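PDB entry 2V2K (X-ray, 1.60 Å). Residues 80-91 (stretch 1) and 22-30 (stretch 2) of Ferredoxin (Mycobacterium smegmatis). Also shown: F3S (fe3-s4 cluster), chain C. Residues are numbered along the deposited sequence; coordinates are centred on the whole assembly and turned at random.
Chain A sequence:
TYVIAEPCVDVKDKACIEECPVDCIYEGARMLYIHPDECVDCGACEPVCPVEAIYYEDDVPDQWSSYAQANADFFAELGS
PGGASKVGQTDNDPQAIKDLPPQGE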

ATOM      1  N   SER A  80       0.774   8.879  11.795  1.00 22.84           N
ATOM      2  CA  SER A  80      -0.587   8.652  11.313  1.00 22.87           C
ATOM      3  C   SER A  80      -1.209   9.984  10.919  1.00 22.70           C
ATOM      4  O   SER A  80      -1.879  10.621  11.723  1.00 22.56           O
ATOM      5  CB  SER A  80      -1.417   7.934  12.377  1.00 23.36           C
ATOM      6  OG  SER A  80      -2.781   7.766  11.974  1.00 23.58           O
ATOM      7  N   PRO A  81      -0.962  10.424   9.674  1.00 23.40           N
ATOM      8  CA  PRO A  81      -1.468  11.738   9.236  1.00 23.51           C
ATOM      9  C   PRO A  81      -2.982  11.826   9.179  1.00 23.71           C
ATOM     10  O   PRO A  81      -3.525  12.922   9.230  1.00 23.84           O
ATOM     11  CB  PRO A  81      -0.854  11.904   7.835  1.00 23.15           C
ATOM     12  CG  PRO A  81       0.307  10.892   7.790  1.00 23.75           C
ATOM     13  CD  PRO A  81      -0.168   9.761   8.632  1.00 23.61           C
ATOM     14  N   GLY A  82      -3.662  10.679   9.066  1.00 23.59           N
ATOM     15  CA  GLY A  82      -5.113  10.646   9.086  1.00 23.81           C
ATOM     16  C   GLY A  82      -5.752  11.061   7.776  1.00 23.99           C
ATOM     17  O   GLY A  82      -6.906  11.514   7.770  1.00 24.20           O
ATOM     18  N   GLY A  83      -5.006  10.913   6.672  1.00 24.32           N
ATOM     19  CA  GLY A  83      -5.524  11.140   5.310  1.00 24.34           C
ATOM     20  C   GLY A  83      -4.416  11.359   4.279  1.00 24.77           C
ATOM     21  O   GLY A  83      -3.605  12.292   4.402  1.00 24.15           O
ATOM     22  N   ALA A  84      -4.409  10.525   3.240  1.00 24.97           N
ATOM     23  CA  ALA A  84      -3.367  10.561   2.217  1.00 25.61           C
ATOM     24  C   ALA A  84      -3.474  11.806   1.346  1.00 27.04           C
ATOM     25  O   ALA A  84      -2.461  12.295   0.834  1.00 27.09           O
ATOM     26  CB  ALA A  84      -3.410   9.274   1.363  1.00 24.84           C
ATOM     27  N   SER A  85      -4.679  12.354   1.225  1.00 28.66           N
ATOM     28  CA  SER A  85      -4.923  13.424   0.254  1.00 30.71           C
ATOM     29  C   SER A  85      -4.017  14.644   0.459  1.00 31.55           C
ATOM     30  O   SER A  85      -3.521  15.250  -0.517  1.00 33.33           O
ATOM     31  CB  SER A  85      -6.401  13.841   0.263  1.00 31.21           C
ATOM     32  OG  SER A  85      -6.855  14.039  -1.072  1.00 34.25           O
ATOM     33  N   LYS A  86      -3.786  14.997   1.719  1.00 31.56           N
ATOM     34  CA  LYS A  86      -2.968  16.141   2.069  1.00 31.94           C
ATOM     35  C   LYS A  86      -1.449  15.880   2.027  1.00 31.55           C
ATOM     36  O   LYS A  86      -0.658  16.819   1.850  1.00 31.47           O
ATOM     37  CB  LYS A  86      -3.352  16.633   3.465  1.00 32.50           C
ATOM     38  CG  LYS A  86      -3.197  15.586   4.590  1.00 33.90           C
ATOM     39  CD  LYS A  86      -3.994  16.050   5.809  1.00 35.63           C
ATOM     40  CE  LYS A  86      -4.518  14.911   6.638  1.00 35.52           C
ATOM     41  NZ  LYS A  86      -5.687  15.393   7.433  1.00 36.32           N
ATOM     42  N   VAL A  87      -1.054  14.623   2.206  1.00 30.72           N
ATOM     43  CA  VAL A  87       0.349  14.194   2.180  1.00 30.40           C
ATOM     44  C   VAL A  87       0.911  14.117   0.744  1.00 30.01           C
ATOM     45  O   VAL A  87       2.042  14.559   0.476  1.00 28.70           O
ATOM     46  CB  VAL A  87       0.498  12.804   2.883  1.00 30.59           C
ATOM     47  CG1 VAL A  87       1.911  12.296   2.813  1.00 30.28           C
ATOM     48  CG2 VAL A  87       0.050  12.903   4.352  1.00 32.66           C
ATOM     49  N   GLY A  88       0.124  13.552  -0.168  1.00 29.17           N
ATOM     50  CA  GLY A  88       0.576  13.309  -1.535  1.00 29.50           C
ATOM     51  C   GLY A  88       1.678  12.258  -1.591  1.00 29.66           C
ATOM     52  O   GLY A  88       1.869  11.497  -0.625  1.00 29.74           O
ATOM     53  N   GLN A  89       2.405  12.213  -2.715  1.00 29.64           N
ATOM     54  CA  GLN A  89       3.464  11.229  -2.890  1.00 30.20           C
ATOM     55  C   GLN A  89       4.654  11.606  -2.031  1.00 30.03           C
ATOM     56  O   GLN A  89       5.050  12.772  -2.022  1.00 30.23           O
ATOM     57  CB  GLN A  89       3.920  11.136  -4.358  1.00 30.80           C
ATOM     58  CG  GLN A  89       4.679   9.844  -4.690  1.00 33.13           C
ATOM     59  CD  GLN A  89       6.180   9.989  -4.884  1.00 37.73           C
ATOM     60  OE1 GLN A  89       6.894  10.557  -4.049  1.00 42.22           O
ATOM     61  NE2 GLN A  89       6.678   9.442  -6.004  1.00 39.13           N
ATOM     62  N   THR A  90       5.229  10.632  -1.328  1.00 29.35           N
ATOM     63  CA  THR A  90       6.427  10.864  -0.520  1.00 29.83           C
ATOM     64  C   THR A  90       7.418   9.703  -0.683  1.00 29.64           C
ATOM     65  O   THR A  90       7.022   8.567  -0.914  1.00 29.47           O
ATOM     66  CB  THR A  90       6.124  11.075   0.989  1.00 29.94           C
ATOM     67  OG1 THR A  90       5.499   9.913   1.529  1.00 30.98           O
ATOM     68  CG2 THR A  90       5.226  12.278   1.226  1.00 30.79           C
ATOM     69  N   ASP A  91       8.712  10.011  -0.557  1.00 29.43           N
ATOM     70  CA  ASP A  91       9.766   9.018  -0.775  1.00 28.83           C
ATOM     71  C   ASP A  91      10.057   8.270   0.524  1.00 28.53           C
ATOM     72  O   ASP A  91      11.175   8.308   1.046  1.00 29.41           O
ATOM     73  CB  ASP A  91      11.027   9.677  -1.375  1.00 28.72           C
TER
HETATM   74 FE1  F3S C 107      -8.861  -0.480   4.470  1.00 14.17          FE
HETATM   75 FE3  F3S C 107      -9.361  -0.803   1.792  1.00 13.82          FE
HETATM   76 FE4  F3S C 107      -9.845   1.551   3.023  1.00 15.68          FE
HETATM   77  S1  F3S C 107      -9.832  -2.274   3.466  1.00 16.10           S
HETATM   78  S2  F3S C 107     -10.499   0.984   5.150  1.00 15.59           S
HETATM   79  S3  F3S C 107      -7.751   0.534   2.763  1.00 14.13           S
HETATM   80  S4  F3S C 107     -11.191   0.552   1.418  1.00 16.02           S
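Stretch 2 (22-30) VDCIYEGAR

Packing of residues 22-30 against residues 80-91 of the ferredoxin chain, two segments far apart in sequence that bury 569 Å² between them. Stretch 2 leaves a loop at Val22-Cys24, runs extended as a strand through Ile25, Tyr26 and Glu27, and turns at Ala29. Stretch 1 is mostly loop, with a short, weakly bonded helix at about Ala84-Val87. The two advance in the same sense: the CA atoms of Gly83 and Asp23 are 5.1 Å apart, those of Ala84 and Tyr26 5.2 Å, those of Gln89 and Glu27 4.8 Å and those of Thr90 and Gly28 5.3 Å. Between the second and third pairs stretch 1 forms its helix while stretch 2 advances one residue.

Tyr26 covers the most surface. Its CA-to-CB bond points sideways, but with chi1 in the m well the ring reaches in beneath the start of the helix. Ala84, the residue of stretch 1 most covered, lies over one ring face, its CB 3.8 Å from the centroid of the Tyr26 ring and 14° off the normal, a CH-pi contact. Val87 CG2 meets the ring edge 4.0 Å from Tyr26 CE1, and Pro81 CG lies 3.9 Å from the same CE1. At the ring's tip Tyr26 OH accepts a hydrogen bond from Gly83 N at 3.0 Å.

Asp23 holds the start of the helix through both backbone and side chain. Ala84 N donates to Asp23 O at 2.9 Å, and Ser85 N to Asp23 OD2 at 3.0 Å, so two successive amides find acceptors on one residue. Gly83 CA adds a CA-H...O contact to Asp23 O at 3.5 Å. Gly88 N donates to Ala84 O at 3.0 Å, closing the helix; Gly88 itself has positive phi, and the chain continues extended beside Glu27.

There Thr90 N donates to Glu27 O at 3.1 Å. Two CA-H...O contacts accompany it, Gln89 CA to Glu27 O at 3.4 Å and Gly28 CA to Thr90 O at 3.3 Å. The Gln89 side chain lies along this segment, its CG 3.7 Å from Glu27 CG and its NE2 3.6 Å from Ala29 CA. Water 1 bridges the backbones, donating to Glu27 O at 2.9 Å and Gly88 O at 2.7 Å while accepting from Thr90 OG1 at 2.8 Å. Cys24 and Ile25 point their CA-to-CB bonds away from stretch 1; Cys24 SG lies 3.5 Å from S3 of the Fe3-S4 cluster.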

ATOM      1  N   VAL A  22     -11.825   6.056   4.345  1.00 21.46           N
ATOM      2  CA  VAL A  22     -10.964   6.743   5.329  1.00 22.23           C
ATOM      3  C   VAL A  22      -9.671   7.324   4.701  1.00 21.69           C
ATOM      4  O   VAL A  22      -8.868   7.922   5.417  1.00 21.04           O
ATOM      5  CB  VAL A  22     -10.607   5.866   6.567  1.00 22.47           C
ATOM      6  CG1 VAL A  22     -11.910   5.431   7.347  1.00 22.40           C
ATOM      7  CG2 VAL A  22      -9.764   4.685   6.195  1.00 24.45           C
ATOM      8  N   ASP A  23      -9.508   7.203   3.378  1.00 21.40           N
ATOM      9  CA  ASP A  23      -8.373   7.787   2.681  1.00 21.60           C
ATOM     10  C   ASP A  23      -7.022   7.390   3.312  1.00 21.49           C
ATOM     11  O   ASP A  23      -6.142   8.244   3.533  1.00 21.67           O
ATOM     12  CB  ASP A  23      -8.542   9.306   2.642  1.00 22.11           C
ATOM     13  CG  ASP A  23      -7.578   9.982   1.716  1.00 23.70           C
ATOM     14  OD1 ASP A  23      -7.079   9.325   0.769  1.00 24.73           O
ATOM     15  OD2 ASP A  23      -7.319  11.181   1.943  1.00 25.90           O
ATOM     16  N   CYS A  24      -6.862   6.091   3.584  1.00 20.00           N
ATOM     17  CA  CYS A  24      -5.641   5.549   4.266  1.00 20.61           C
ATOM     18  C   CYS A  24      -4.631   4.832   3.355  1.00 20.29           C
ATOM     19  O   CYS A  24      -3.746   4.116   3.853  1.00 19.55           O
ATOM     20  CB  CYS A  24      -6.022   4.619   5.413  1.00 20.02           C
ATOM     21  SG  CYS A  24      -6.686   3.047   4.886  1.00 23.07           S
ATOM     22  N   ILE A  25      -4.731   5.056   2.033  1.00 20.17           N
ATOM     23  CA  ILE A  25      -3.862   4.436   1.050  1.00 20.60           C
ATOM     24  C   ILE A  25      -2.940   5.529   0.504  1.00 19.99           C
ATOM     25  O   ILE A  25      -3.393   6.449  -0.158  1.00 20.91           O
ATOM     26  CB  ILE A  25      -4.626   3.709  -0.097  1.00 21.41           C
ATOM     27  CG1 ILE A  25      -5.813   2.891   0.450  1.00 21.53           C
ATOM     28  CG2 ILE A  25      -3.601   2.806  -0.887  1.00 20.79           C
ATOM     29  CD1 ILE A  25      -6.509   1.943  -0.542  1.00 21.15           C
ATOM     30  N   TYR A  26      -1.656   5.407   0.841  1.00 19.65           N
ATOM     31  CA  TYR A  26      -0.655   6.454   0.632  1.00 20.07           C
ATOM     32  C   TYR A  26       0.343   6.069  -0.457  1.00 20.32           C
ATOM     33  O   TYR A  26       0.707   4.896  -0.574  1.00 20.20           O
ATOM     34  CB  TYR A  26       0.118   6.739   1.912  1.00 19.96           C
ATOM     35  CG  TYR A  26      -0.673   7.305   3.090  1.00 18.87           C
ATOM     36  CD1 TYR A  26      -0.470   8.612   3.537  1.00 21.33           C
ATOM     37  CD2 TYR A  26      -1.617   6.527   3.789  1.00 17.87           C
ATOM     38  CE1 TYR A  26      -1.181   9.137   4.655  1.00 21.44           C
ATOM     39  CE2 TYR A  26      -2.316   7.048   4.909  1.00 20.02           C
ATOM     40  CZ  TYR A  26      -2.093   8.346   5.326  1.00 19.56           C
ATOM     41  OH  TYR A  26      -2.795   8.859   6.409  1.00 19.51           O
ATOM     42  N   GLU A  27       0.818   7.071  -1.197  1.00 21.20           N
ATOM     43  CA  GLU A  27       1.677   6.820  -2.359  1.00 22.25           C
ATOM     44  C   GLU A  27       3.176   6.999  -2.081  1.00 22.15           C
ATOM     45  O   GLU A  27       3.598   8.055  -1.614  1.00 21.95           O
ATOM     46  CB  GLU A  27       1.290   7.740  -3.513  1.00 22.67           C
ATOM     47  CG  GLU A  27       1.954   7.356  -4.828  1.00 24.61           C
ATOM     48  CD  GLU A  27       1.543   8.222  -5.987  1.00 27.62           C
ATOM     49  OE1 GLU A  27       0.637   9.073  -5.814  1.00 30.08           O
ATOM     50  OE2 GLU A  27       2.142   8.076  -7.085  1.00 32.33           O
ATOM     51  N   GLY A  28       3.954   5.971  -2.407  1.00 22.16           N
ATOM     52  CA  GLY A  28       5.424   6.040  -2.410  1.00 22.46           C
ATOM     53  C   GLY A  28       5.935   6.160  -3.849  1.00 22.16           C
ATOM     54  O   GLY A  28       5.153   6.238  -4.793  1.00 21.74           O
ATOM     55  N   ALA A  29       7.253   6.172  -4.004  1.00 22.31           N
ATOM     56  CA  ALA A  29       7.891   6.149  -5.312  1.00 22.44           C
ATOM     57  C   ALA A  29       7.615   4.868  -6.101  1.00 22.23           C
ATOM     58  O   ALA A  29       7.456   4.926  -7.323  1.00 22.89           O
ATOM     59  CB  ALA A  29       9.401   6.339  -5.149  1.00 22.21           C
ATOM     60  N   ARG A  30       7.588   3.716  -5.417  1.00 21.06           N
ATOM     61  CA  ARG A  30       7.477   2.404  -6.061  1.00 21.55           C
ATOM     62  C   ARG A  30       6.084   1.769  -6.062  1.00 21.07           C
ATOM     63  O   ARG A  30       5.772   0.969  -6.947  1.00 21.84           O
ATOM     64  CB  ARG A  30       8.429   1.392  -5.391  1.00 21.72           C
ATOM     65  CG  ARG A  30       9.885   1.766  -5.400  1.00 21.56           C
ATOM     66  CD  ARG A  30      10.459   1.943  -6.799  1.00 21.43           C
ATOM     67  NE  ARG A  30      10.453   0.733  -7.635  1.00 20.21           N
ATOM     68  CZ  ARG A  30      11.337  -0.267  -7.568  1.00 22.70           C
ATOM     69  NH1 ARG A  30      12.315  -0.262  -6.666  1.00 22.40           N
ATOM     70  NH2 ARG A  30      11.243  -1.297  -8.406  1.00 23.87           N
TER
HETATM   71  O   HOH W   1       2.822   9.426   0.810  1.00 21.25           O
HETATM   72  O   HOH W   2      -0.360   9.697  -0.661  1.00 23.16           O